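Local coordinates for protein cGAS/DncV-like nucleotidyltransferase in E. coli homolog (Elizabethkingia meningoseptica ATCC 13253 = NBRC 12535, PDB 6E0O) that synthesises cyclic dinucleotide second messengers from nucleoside triphosphates in a bacterial CBASS antiphage defence system, probably with magnesium as cofactor, at residues A[96-101]-A[137-142]; A[120-125]-A[157-162]; A[40-45]-A[64-69]; A[32-37]-A[107-112]. One frame throughout, in Å; residues are numbered along the deposited sequence.

Interaction 1. Residues A[96-101]-A[137-142]. With nucleotides of chain B.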
# COMPACT_ATOMS: atom_id res chain seq x y z
N TYR A 96 -5.41 5.31 -28.19
CA TYR A 96 -4.22 5.02 -27.38
C TYR A 96 -4.62 4.15 -26.19
O TYR A 96 -5.11 4.64 -25.17
CB TYR A 96 -3.56 6.31 -26.92
CG TYR A 96 -2.18 6.15 -26.32
CD1 TYR A 96 -1.12 5.67 -27.09
CD2 TYR A 96 -1.93 6.48 -25.00
CE1 TYR A 96 0.15 5.53 -26.54
CE2 TYR A 96 -0.67 6.35 -24.46
CZ TYR A 96 0.36 5.87 -25.23
OH TYR A 96 1.63 5.73 -24.69
N ASN A 97 -4.39 2.84 -26.34
CA ASN A 97 -4.88 1.85 -25.41
C ASN A 97 -3.81 1.49 -24.38
O ASN A 97 -2.65 1.88 -24.49
CB ASN A 97 -5.31 0.59 -26.16
CG ASN A 97 -4.20 0.02 -27.01
OD1 ASN A 97 -3.23 -0.54 -26.49
ND2 ASN A 97 -4.32 0.17 -28.33
N PHE A 98 -4.21 0.68 -23.40
CA PHE A 98 -3.31 0.42 -22.29
C PHE A 98 -2.10 -0.40 -22.72
O PHE A 98 -0.99 -0.18 -22.22
CB PHE A 98 -4.01 -0.27 -21.12
CG PHE A 98 -3.09 -0.44 -19.96
CD1 PHE A 98 -2.80 0.64 -19.16
CD2 PHE A 98 -2.43 -1.63 -19.74
CE1 PHE A 98 -1.90 0.53 -18.12
CE2 PHE A 98 -1.53 -1.75 -18.70
CZ PHE A 98 -1.27 -0.67 -17.90
N ASP A 99 -2.28 -1.37 -23.62
CA ASP A 99 -1.15 -2.19 -24.04
C ASP A 99 -0.04 -1.31 -24.61
O ASP A 99 1.14 -1.51 -24.29
CB ASP A 99 -1.57 -3.21 -25.09
CG ASP A 99 -2.46 -4.28 -24.53
OD1 ASP A 99 -2.45 -4.50 -23.31
OD2 ASP A 99 -3.17 -4.93 -25.33
N GLU A 100 -0.41 -0.35 -25.45
CA GLU A 100 0.57 0.57 -26.02
C GLU A 100 1.20 1.43 -24.93
O GLU A 100 2.41 1.67 -24.95
CB GLU A 100 -0.11 1.49 -27.04
CG GLU A 100 -0.70 0.83 -28.25
CD GLU A 100 -1.52 1.83 -29.06
OE1 GLU A 100 -2.76 1.85 -28.91
OE2 GLU A 100 -0.91 2.63 -29.80
N LEU A 101 0.39 1.92 -23.99
CA LEU A 101 0.95 2.72 -22.90
C LEU A 101 2.00 1.94 -22.13
O LEU A 101 3.10 2.45 -21.87
CB LEU A 101 -0.16 3.18 -21.95
CG LEU A 101 0.33 3.96 -20.73
CD1 LEU A 101 0.99 5.27 -21.12
CD2 LEU A 101 -0.82 4.22 -19.77
N VAL A 137 7.15 0.87 -11.48
CA VAL A 137 6.49 1.94 -12.22
C VAL A 137 5.14 1.43 -12.69
O VAL A 137 5.07 0.40 -13.37
CB VAL A 137 7.37 2.43 -13.38
CG1 VAL A 137 6.64 3.49 -14.18
CG2 VAL A 137 8.70 2.93 -12.85
N ILE A 138 4.08 2.14 -12.34
CA ILE A 138 2.71 1.70 -12.59
C ILE A 138 2.09 2.64 -13.61
O ILE A 138 1.50 3.67 -13.23
CB ILE A 138 1.90 1.66 -11.29
CG1 ILE A 138 2.61 0.78 -10.26
CG2 ILE A 138 0.51 1.14 -11.57
CD1 ILE A 138 2.32 1.15 -8.85
N PRO A 139 2.19 2.36 -14.91
CA PRO A 139 1.42 3.14 -15.89
C PRO A 139 -0.07 2.90 -15.69
O PRO A 139 -0.49 1.79 -15.36
CB PRO A 139 1.92 2.61 -17.24
CG PRO A 139 2.37 1.23 -16.96
CD PRO A 139 2.94 1.26 -15.55
N CYS A 140 -0.86 3.95 -15.90
CA CYS A 140 -2.29 3.86 -15.66
C CYS A 140 -2.99 5.04 -16.32
O CYS A 140 -2.35 5.96 -16.84
CB CYS A 140 -2.61 3.81 -14.17
SG CYS A 140 -2.06 5.28 -13.27
N PHE A 141 -4.32 4.99 -16.28
CA PHE A 141 -5.19 6.05 -16.76
C PHE A 141 -6.05 6.57 -15.61
O PHE A 141 -6.17 5.94 -14.55
CB PHE A 141 -6.12 5.53 -17.85
CG PHE A 141 -5.45 5.12 -19.14
CD1 PHE A 141 -4.61 5.98 -19.82
CD2 PHE A 141 -5.69 3.87 -19.69
CE1 PHE A 141 -4.02 5.60 -21.02
CE2 PHE A 141 -5.11 3.50 -20.89
CZ PHE A 141 -4.27 4.36 -21.54
N VAL A 142 -6.67 7.73 -15.83
CA VAL A 142 -7.70 8.23 -14.93
C VAL A 142 -8.90 7.30 -14.92
O VAL A 142 -9.32 6.78 -15.96
CB VAL A 142 -8.13 9.64 -15.36
CG1 VAL A 142 -9.35 10.12 -14.57
CG2 VAL A 142 -6.99 10.62 -15.21
P A B 2 1.17 -6.77 -5.99
OP1 A B 2 -0.06 -6.90 -6.80
OP2 A B 2 2.21 -7.84 -6.07
O5' A B 2 1.87 -5.39 -6.37
C5' A B 2 2.66 -5.26 -7.55
C4' A B 2 2.74 -3.83 -8.02
O4' A B 2 1.43 -3.42 -8.50
C3' A B 2 3.12 -2.82 -6.94
O3' A B 2 3.91 -1.77 -7.50
C2' A B 2 1.78 -2.28 -6.47
O2' A B 2 1.82 -0.97 -5.93
C1' A B 2 0.95 -2.32 -7.76
N9 A B 2 -0.47 -2.54 -7.51
C8 A B 2 -1.08 -3.71 -7.13
N7 A B 2 -2.38 -3.61 -6.97
C5 A B 2 -2.64 -2.28 -7.25
C6 A B 2 -3.83 -1.52 -7.25
N6 A B 2 -5.04 -2.01 -6.96
N1 A B 2 -3.72 -0.23 -7.59
C2 A B 2 -2.53 0.29 -7.89
N3 A B 2 -1.35 -0.31 -7.92
C4 A B 2 -1.47 -1.61 -7.59

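Interaction 2. Residues A[120-125]-A[157-162]. With nucleotides of chain B.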
# COMPACT_ATOMS: atom_id res chain seq x y z
N LYS A 120 6.58 -6.70 -15.29
CA LYS A 120 5.84 -7.52 -14.34
C LYS A 120 4.35 -7.46 -14.67
O LYS A 120 3.91 -6.71 -15.54
CB LYS A 120 6.11 -7.06 -12.90
CG LYS A 120 7.57 -7.03 -12.52
CD LYS A 120 8.20 -8.40 -12.50
CE LYS A 120 9.70 -8.30 -12.26
NZ LYS A 120 10.38 -9.62 -12.23
N ASN A 121 3.57 -8.25 -13.93
CA ASN A 121 2.15 -8.40 -14.25
C ASN A 121 1.40 -7.08 -14.14
O ASN A 121 0.51 -6.79 -14.95
CB ASN A 121 1.53 -9.45 -13.33
CG ASN A 121 0.14 -9.84 -13.75
OD1 ASN A 121 -0.15 -9.97 -14.94
ND2 ASN A 121 -0.75 -10.03 -12.78
N LYS A 122 1.74 -6.26 -13.14
CA LYS A 122 0.99 -5.05 -12.83
C LYS A 122 1.83 -3.78 -12.91
O LYS A 122 1.33 -2.70 -12.59
CB LYS A 122 0.34 -5.14 -11.45
CG LYS A 122 -0.73 -6.21 -11.34
CD LYS A 122 -1.37 -6.25 -9.96
CE LYS A 122 -2.21 -7.51 -9.78
NZ LYS A 122 -2.74 -7.63 -8.40
N CYS A 123 3.09 -3.88 -13.35
CA CYS A 123 3.99 -2.73 -13.35
C CYS A 123 5.20 -3.06 -14.21
O CYS A 123 5.34 -4.17 -14.72
CB CYS A 123 4.41 -2.39 -11.92
SG CYS A 123 5.41 -3.68 -11.12
N ILE A 124 6.07 -2.07 -14.36
CA ILE A 124 7.41 -2.26 -14.90
C ILE A 124 8.38 -2.06 -13.74
O ILE A 124 8.43 -0.98 -13.14
CB ILE A 124 7.72 -1.27 -16.04
CG1 ILE A 124 6.67 -1.29 -17.15
CG2 ILE A 124 9.11 -1.59 -16.56
CD1 ILE A 124 6.52 -2.59 -17.88
N GLN A 125 9.16 -3.08 -13.43
CA GLN A 125 10.14 -2.98 -12.36
C GLN A 125 11.44 -2.43 -12.90
O GLN A 125 11.91 -2.86 -13.96
CB GLN A 125 10.37 -4.36 -11.75
CG GLN A 125 11.27 -4.39 -10.54
CD GLN A 125 11.32 -5.78 -9.94
OE1 GLN A 125 12.30 -6.50 -10.10
NE2 GLN A 125 10.26 -6.16 -9.25
N ILE A 157 -7.46 5.73 -10.28
CA ILE A 157 -6.65 5.28 -11.40
C ILE A 157 -7.10 3.89 -11.79
O ILE A 157 -7.64 3.13 -10.99
CB ILE A 157 -5.14 5.29 -11.09
CG1 ILE A 157 -4.82 4.44 -9.85
CG2 ILE A 157 -4.66 6.72 -10.91
CD1 ILE A 157 -3.33 4.27 -9.63
N LYS A 158 -6.83 3.55 -13.05
CA LYS A 158 -7.10 2.22 -13.55
C LYS A 158 -5.99 1.77 -14.49
O LYS A 158 -5.41 2.57 -15.24
CB LYS A 158 -8.44 2.16 -14.27
CG LYS A 158 -8.50 2.92 -15.56
CD LYS A 158 -9.84 2.65 -16.25
CE LYS A 158 -9.94 3.42 -17.54
NZ LYS A 158 -11.28 3.23 -18.16
N PHE A 159 -5.70 0.48 -14.45
CA PHE A 159 -4.78 -0.13 -15.39
C PHE A 159 -5.19 -1.58 -15.54
O PHE A 159 -6.14 -2.05 -14.92
CB PHE A 159 -3.33 0.07 -14.97
CG PHE A 159 -2.98 -0.52 -13.64
CD1 PHE A 159 -3.14 0.21 -12.48
CD2 PHE A 159 -2.44 -1.79 -13.56
CE1 PHE A 159 -2.79 -0.32 -11.25
CE2 PHE A 159 -2.09 -2.34 -12.34
CZ PHE A 159 -2.26 -1.60 -11.18
N TYR A 160 -4.48 -2.29 -16.41
CA TYR A 160 -4.77 -3.69 -16.68
C TYR A 160 -3.52 -4.51 -16.42
O TYR A 160 -2.42 -4.12 -16.79
CB TYR A 160 -5.25 -3.86 -18.11
CG TYR A 160 -6.51 -3.05 -18.34
CD1 TYR A 160 -6.44 -1.70 -18.68
CD2 TYR A 160 -7.76 -3.62 -18.16
CE1 TYR A 160 -7.59 -0.96 -18.87
CE2 TYR A 160 -8.91 -2.88 -18.36
CZ TYR A 160 -8.82 -1.55 -18.71
OH TYR A 160 -9.96 -0.81 -18.90
N SER A 161 -3.71 -5.66 -15.77
CA SER A 161 -2.60 -6.57 -15.56
C SER A 161 -2.38 -7.39 -16.83
O SER A 161 -3.25 -7.51 -17.69
CB SER A 161 -2.90 -7.50 -14.39
OG SER A 161 -3.96 -8.38 -14.70
N ASP A 162 -1.18 -7.98 -16.93
CA ASP A 162 -0.86 -8.81 -18.08
C ASP A 162 -1.76 -10.05 -18.13
O ASP A 162 -1.98 -10.60 -19.21
CB ASP A 162 0.61 -9.19 -18.07
CG ASP A 162 1.52 -8.03 -18.45
OD1 ASP A 162 1.00 -6.90 -18.65
OD2 ASP A 162 2.74 -8.24 -18.55
P A B 2 1.17 -6.77 -5.99
OP1 A B 2 -0.06 -6.90 -6.80
OP2 A B 2 2.21 -7.84 -6.07
O5' A B 2 1.87 -5.39 -6.37
C5' A B 2 2.66 -5.26 -7.55
C4' A B 2 2.74 -3.83 -8.02
O4' A B 2 1.43 -3.42 -8.50
C3' A B 2 3.12 -2.82 -6.94
O3' A B 2 3.91 -1.77 -7.50
C2' A B 2 1.78 -2.28 -6.47
O2' A B 2 1.82 -0.97 -5.93
C1' A B 2 0.95 -2.32 -7.76
N9 A B 2 -0.47 -2.54 -7.51
C8 A B 2 -1.08 -3.71 -7.13
N7 A B 2 -2.38 -3.61 -6.97
C5 A B 2 -2.64 -2.28 -7.25
C6 A B 2 -3.83 -1.52 -7.25
N6 A B 2 -5.04 -2.01 -6.96
N1 A B 2 -3.72 -0.23 -7.59
C2 A B 2 -2.53 0.29 -7.89
N3 A B 2 -1.35 -0.31 -7.92
C4 A B 2 -1.47 -1.61 -7.59
O HOH W 1 0.08 -3.44 -15.73

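Interaction 3. Residues A[40-45]-A[64-69]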
# COMPACT_ATOMS: atom_id res chain seq x y z
N ASN A 40 4.65 16.33 -20.42
CA ASN A 40 3.63 16.70 -19.45
C ASN A 40 2.33 15.94 -19.63
O ASN A 40 1.35 16.23 -18.93
CB ASN A 40 3.35 18.19 -19.48
CG ASN A 40 4.36 18.99 -18.65
OD1 ASN A 40 4.95 18.47 -17.72
ND2 ASN A 40 4.53 20.27 -18.99
N ARG A 41 2.31 14.94 -20.50
CA ARG A 41 1.11 14.15 -20.72
C ARG A 41 0.83 13.15 -19.60
O ARG A 41 -0.20 12.47 -19.65
CB ARG A 41 1.22 13.42 -22.06
CG ARG A 41 1.29 14.37 -23.24
CD ARG A 41 1.37 13.59 -24.53
NE ARG A 41 2.68 12.99 -24.72
CZ ARG A 41 2.89 11.83 -25.35
NH1 ARG A 41 1.88 11.13 -25.83
NH2 ARG A 41 4.13 11.37 -25.48
N VAL A 42 1.71 13.07 -18.61
CA VAL A 42 1.52 12.21 -17.45
C VAL A 42 1.64 13.01 -16.16
O VAL A 42 2.34 14.01 -16.09
CB VAL A 42 2.52 11.03 -17.43
CG1 VAL A 42 2.33 10.15 -18.64
CG2 VAL A 42 3.97 11.54 -17.36
N THR A 43 0.94 12.53 -15.14
CA THR A 43 1.19 12.93 -13.76
C THR A 43 1.95 11.79 -13.10
O THR A 43 1.54 10.63 -13.20
CB THR A 43 -0.13 13.14 -13.00
OG1 THR A 43 -0.87 14.22 -13.58
CG2 THR A 43 0.11 13.46 -11.54
N ILE A 44 3.06 12.11 -12.44
CA ILE A 44 3.84 11.13 -11.69
C ILE A 44 3.64 11.41 -10.21
O ILE A 44 3.74 12.56 -9.77
CB ILE A 44 5.33 11.16 -12.11
CG1 ILE A 44 5.47 10.67 -13.56
CG2 ILE A 44 6.15 10.31 -11.16
CD1 ILE A 44 6.85 10.88 -14.17
N PHE A 45 3.33 10.36 -9.45
CA PHE A 45 3.09 10.48 -8.02
C PHE A 45 3.38 9.15 -7.37
O PHE A 45 3.59 8.14 -8.05
CB PHE A 45 1.67 10.99 -7.73
CG PHE A 45 0.57 10.03 -8.09
CD1 PHE A 45 -0.00 10.03 -9.35
CD2 PHE A 45 0.08 9.16 -7.13
CE1 PHE A 45 -1.05 9.16 -9.66
CE2 PHE A 45 -0.96 8.29 -7.43
CZ PHE A 45 -1.53 8.28 -8.69
N ILE A 64 5.95 3.98 -7.99
CA ILE A 64 5.85 5.24 -8.72
C ILE A 64 4.74 5.09 -9.75
O ILE A 64 4.85 4.28 -10.69
CB ILE A 64 7.18 5.59 -9.41
CG1 ILE A 64 8.31 5.66 -8.38
CG2 ILE A 64 7.05 6.88 -10.20
CD1 ILE A 64 9.68 5.86 -9.01
N VAL A 65 3.69 5.88 -9.60
CA VAL A 65 2.55 5.84 -10.51
C VAL A 65 2.79 6.83 -11.64
O VAL A 65 3.18 7.98 -11.41
CB VAL A 65 1.24 6.16 -9.77
CG1 VAL A 65 0.08 6.05 -10.74
CG2 VAL A 65 1.04 5.25 -8.57
N MET A 66 2.57 6.38 -12.88
CA MET A 66 2.64 7.26 -14.05
C MET A 66 1.26 7.27 -14.69
O MET A 66 0.91 6.35 -15.44
CB MET A 66 3.70 6.81 -15.03
CG MET A 66 3.93 7.84 -16.13
SD MET A 66 4.74 7.25 -17.61
CE MET A 66 3.38 6.41 -18.41
N ARG A 67 0.49 8.31 -14.41
CA ARG A 67 -0.89 8.41 -14.87
C ARG A 67 -0.92 9.19 -16.19
O ARG A 67 -0.67 10.40 -16.21
CB ARG A 67 -1.73 9.12 -13.81
CG ARG A 67 -3.22 9.16 -14.13
CD ARG A 67 -3.99 9.97 -13.09
NE ARG A 67 -3.60 11.38 -13.10
CZ ARG A 67 -3.90 12.24 -12.14
NH1 ARG A 67 -4.59 11.82 -11.09
NH2 ARG A 67 -3.51 13.50 -12.22
N TYR A 68 -1.19 8.49 -17.28
CA TYR A 68 -1.32 9.13 -18.58
C TYR A 68 -2.69 9.77 -18.61
O TYR A 68 -3.71 9.07 -18.55
CB TYR A 68 -1.15 8.12 -19.71
CG TYR A 68 -1.05 8.82 -21.04
CD1 TYR A 68 -2.19 9.22 -21.72
CD2 TYR A 68 0.19 9.13 -21.59
CE1 TYR A 68 -2.10 9.89 -22.93
CE2 TYR A 68 0.29 9.80 -22.78
CZ TYR A 68 -0.85 10.18 -23.45
OH TYR A 68 -0.73 10.84 -24.65
N ASP A 69 -2.73 11.09 -18.67
CA ASP A 69 -3.98 11.78 -18.35
C ASP A 69 -4.18 13.03 -19.19
O ASP A 69 -4.95 13.91 -18.79
CB ASP A 69 -4.04 12.10 -16.87
CG ASP A 69 -2.85 12.91 -16.40
OD1 ASP A 69 -2.15 13.49 -17.26
OD2 ASP A 69 -2.62 12.98 -15.18

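Interaction 4. Residues A[32-37]-A[107-112]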
# COMPACT_ATOMS: atom_id res chain seq x y z
N ALA A 32 12.99 11.29 -14.89
CA ALA A 32 13.63 11.83 -16.09
C ALA A 32 13.42 10.90 -17.28
O ALA A 32 13.11 11.36 -18.39
CB ALA A 32 15.12 12.06 -15.83
N ALA A 33 13.56 9.59 -17.07
CA ALA A 33 13.37 8.65 -18.16
C ALA A 33 11.95 8.71 -18.71
O ALA A 33 11.74 8.67 -19.93
CB ALA A 33 13.71 7.24 -17.68
N LEU A 34 10.95 8.82 -17.83
CA LEU A 34 9.57 8.86 -18.28
C LEU A 34 9.24 10.19 -18.96
O LEU A 34 8.55 10.21 -19.99
CB LEU A 34 8.63 8.60 -17.11
CG LEU A 34 8.79 7.22 -16.46
CD1 LEU A 34 7.91 7.13 -15.22
CD2 LEU A 34 8.46 6.10 -17.43
N ARG A 35 9.72 11.30 -18.41
CA ARG A 35 9.43 12.60 -19.01
C ARG A 35 10.04 12.70 -20.41
O ARG A 35 9.49 13.38 -21.28
CB ARG A 35 9.96 13.74 -18.14
CG ARG A 35 9.30 13.87 -16.78
CD ARG A 35 7.88 14.38 -16.88
NE ARG A 35 7.25 14.36 -15.56
CZ ARG A 35 5.94 14.47 -15.35
NH1 ARG A 35 5.12 14.63 -16.37
NH2 ARG A 35 5.46 14.40 -14.12
N ALA A 36 11.18 12.04 -20.64
CA ALA A 36 11.80 12.11 -21.96
C ALA A 36 10.87 11.61 -23.05
O ALA A 36 10.92 12.09 -24.18
CB ALA A 36 13.11 11.31 -21.97
N LYS A 37 10.00 10.65 -22.73
CA LYS A 37 9.04 10.15 -23.70
C LYS A 37 7.68 10.83 -23.62
O LYS A 37 7.08 11.14 -24.65
CB LYS A 37 8.86 8.63 -23.56
CG LYS A 37 7.90 8.07 -24.60
CD LYS A 37 7.89 6.54 -24.67
CE LYS A 37 9.21 5.95 -25.18
NZ LYS A 37 9.53 6.30 -26.60
N GLU A 107 9.62 0.78 -22.79
CA GLU A 107 10.64 1.25 -23.72
C GLU A 107 11.36 2.47 -23.17
O GLU A 107 12.59 2.56 -23.21
CB GLU A 107 9.97 1.58 -25.04
CG GLU A 107 10.86 2.00 -26.15
CD GLU A 107 10.12 2.03 -27.47
OE1 GLU A 107 9.50 1.01 -27.83
OE2 GLU A 107 10.14 3.09 -28.13
N ALA A 108 10.60 3.45 -22.65
CA ALA A 108 11.21 4.64 -22.08
C ALA A 108 12.18 4.27 -20.97
O ALA A 108 13.27 4.84 -20.87
CB ALA A 108 10.12 5.58 -21.55
N LEU A 109 11.80 3.30 -20.14
CA LEU A 109 12.65 2.88 -19.04
C LEU A 109 13.85 2.09 -19.54
O LEU A 109 14.98 2.31 -19.09
CB LEU A 109 11.82 2.10 -18.03
CG LEU A 109 10.73 2.92 -17.33
CD1 LEU A 109 9.77 2.02 -16.58
CD2 LEU A 109 11.36 3.94 -16.39
N ARG A 110 13.63 1.17 -20.49
CA ARG A 110 14.74 0.36 -20.98
C ARG A 110 15.79 1.22 -21.69
O ARG A 110 16.99 0.91 -21.62
CB ARG A 110 14.21 -0.70 -21.94
CG ARG A 110 15.26 -1.73 -22.30
CD ARG A 110 14.71 -2.99 -22.93
NE ARG A 110 13.55 -3.53 -22.30
CZ ARG A 110 13.67 -4.21 -21.18
NH1 ARG A 110 12.62 -4.73 -20.59
NH2 ARG A 110 14.88 -4.37 -20.65
N ASN A 111 15.37 2.30 -22.35
CA ASN A 111 16.35 3.13 -23.04
C ASN A 111 17.38 3.69 -22.08
O ASN A 111 18.52 3.92 -22.49
CB ASN A 111 15.66 4.29 -23.76
CG ASN A 111 14.93 3.86 -24.99
OD1 ASN A 111 15.24 2.82 -25.57
ND2 ASN A 111 13.96 4.66 -25.42
N VAL A 112 17.00 3.89 -20.82
CA VAL A 112 17.87 4.47 -19.80
C VAL A 112 18.48 3.41 -18.90
O VAL A 112 19.68 3.43 -18.63
CB VAL A 112 17.10 5.51 -18.96
CG1 VAL A 112 17.93 5.97 -17.75
CG2 VAL A 112 16.68 6.69 -19.82
O HOH W 2 13.45 7.44 -21.68
O HOH W 3 11.87 4.86 -27.54

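Interaction 1. Residues A[96-101]-A[137-142]
The ring of Phe141 is the largest bump on strand segment 137-142, and the first turn of the helix in 96-101 closes round its far end. Leu101 comes to it tip to tip: CD2 lies over one face, 4.1 Å from the centroid of the Phe141 ring, a CH-pi contact. The same ring reaches the start of the helix, where Phe141 CZ approaches Tyr96 O at 3.7 Å and Phe141 CE2 sits 3.8 Å from Phe98 CA.

On the helix side, Phe98 and Leu101 form a notch, and the pyrrolidine of Pro139 from the strand fills it, with Pro139 CG 4.2 Å from Phe98 CZ and Pro139 CB 4.1 Å from Leu101 CD2. Phe98 carries its CG anti to the backbone N (chi1 -176°), beside the carbonyl carbon. The edge of its ring meets the strand backbone, Phe98 CE1 lying 3.3 Å from Pro139 O. No hydrogen bond joins the two segments; the contact between them is van der Waals, with the one CH-pi contact.

Asn97 caps the helix: Glu100 N donates to Asn97 OD1 at 3.0 Å, the firm half of a capping box whose return bond is less sure. The first turn of helix 98-113 packs on strand 135-147, with Leu101 also touching Met66 and Tyr68 of strand 62-68 and Phe38 of helix 21-38, while Phe98 reaches Phe159 of strand 152-160.

Interaction 2. Residues A[120-125]-A[157-162]
Asn121 and Asp162 are joined through the backbone: Asp162 N donates to Asn121 O at 2.9 Å, in the carbonyl plane and on a lone pair. Beside this one N-H bond, Ser161 CA makes a close CA-H...O contact with the same oxygen. The side chains of Asn121 and Asp162 run antiparallel alongside one another, amide and carboxylate planes 82° apart, with Asn121 OD1 3.3 Å from Asp162 CB. Nearby, Lys122 O lies 3.4 Å from Phe159 CE2, and Lys122 CB packs on that same ring carbon.

Both of these residues also meet the nucleotide A2 of chain B. Phe159 CG sits between its backbone N and carbonyl carbon (chi1 60°), and the ring turns an edge to the adenine, Phe159 CE1 being 3.4 Å from A2 C2. The chain of Lys122 is extended beyond CG; its CD passes A2 C8, and Lys122 NZ donates to A2 OP1 at 3.2 Å.

One shell out, Asn121 OD1 accepts from Asp163 N, and Asp162 is held by salt bridges to Lys102 and Arg119. A water lies 2.8 Å from Tyr160 O, with a weak, long contact to Asn121 O. Beyond the bond seen from Lys122, Asn121 and Lys122 both probably serve in binding ATP. Here the loop before strand 124-126 and the end of strand 152-160 make a wall of the nucleotide pocket in a nucleotidyltransferase of the CD-NTase family.

Interaction 3. Residues A[40-45]-A[64-69]
Segments 40-45 and 64-69 pair as antiparallel strands in the mixed sheet of the nucleotidyltransferase fold, their axes 162° apart. Thr43-Arg67 and Phe45-Val65 are the hydrogen-bonded pairs, Val42-Tyr68 and Ile44-Met66 the non-hydrogen-bonded ones. Val65 N to Phe45 O is short, at 2.7 Å, and almost in line with the carbonyl. Past the last pair, Asp69 N still donates to Arg41 O.

The apolar contacts fall on both faces of the sheet. Val42, Ile44, Met66 and Tyr68 share the face turned to helices 21-38 and 98-113, where Val42 CB meets Met66 CG at 3.7 Å. On the other, Phe45 CG lies between its backbone N and carbonyl carbon (chi1 68°); its ring receives Val65 CB over the centre of one face, 3.7 Å from the centroid of the Phe45 ring, a CH-pi contact. Arg67 CB sits at the edge of that ring.

The polar side chains lie from Thr43 and Arg67 toward Arg41 and Asp69. Arg41 NH1 donates to Tyr68 OH at 2.9 Å, the guanidinium perpendicular to the Tyr68 ring and the hydroxyl tilted from the guanidinium plane. Asp69 OD2 takes two donors on different lone pairs, with a weak third from Arg67 NH2: Arg67 NE, 2.8 Å from Asp69 OD2 in a salt bridge, comes to the anti side, and Thr43 OG1, 2.7 Å from Asp69 OD2, donates to the syn side.

Interaction 4. Residues A[32-37]-A[107-112]
Helix segments 32-37 and 107-112 pass 8.4 Å apart at an angle of 123° between their N-to-C directions, and the CA atoms of Ala33 and Leu109, and of Leu34 and Ala108, come nearest each other. This is a helix-helix packing contact on one side of the nucleotidyltransferase sheet, its close approach consistent with the small alanines at the centre. Each helix puts one methyl into the middle: Ala33 CB meets Val112 CG2 at 3.7 Å, while Ala108 CB rests 3.8 Å from Ala33 O.

On the side nearer the sheet the two leucines cross obliquely, Leu34 CD2 touching Leu109 CD2 at 3.8 Å. The pair continues into the layer below: Leu34 also packs on Ile44 and Val137, and Leu109 on Ile124, Val126 and Val137.

Lys37 covers the methyl of Ala108. Its CG leaves anti to the backbone N (chi1 -178°), and its CD and CE lie against Ala108 CB; bends at chi3 and chi4 turn CE and NZ respectively. The ammonium makes a long salt bridge, Lys37 NZ to Glu107 OE2 at 3.6 Å, the two side chains crossing at about a right angle.

Two waters add polar links. One donates to both Ala33 O and Ala108 O, at 2.7 Å from each, and so bridges main-chain carbonyls of the two helices. The other, close to Glu107, accepts from Lys37 NZ at 2.9 Å and from Asn111 ND2 at 3.0 Å.

In the fold
From the N terminus, helix 21-38 supplies the first half of interaction 4, whose loop closes only at helix 98-113. Within that loop lies interaction 3, closing the shorter excursion from strand 42-47 to strand 62-68. Interaction 1 opens at the start of helix 98-113, before interaction 4 closes, so the two cross; it ends on strand 135-147, crossing interaction 2, which runs from 120-125 to 157-162. Strand 135-147 is the common element: it bonds to Ile64 and Tyr68 of interaction 3, and to Ile124 and Lys158 of interaction 2. Interaction 1 seats helix 98-113 on the sheet and interaction 4 ties it to helix 21-38, with Val137 touching both Leu34 and Leu109.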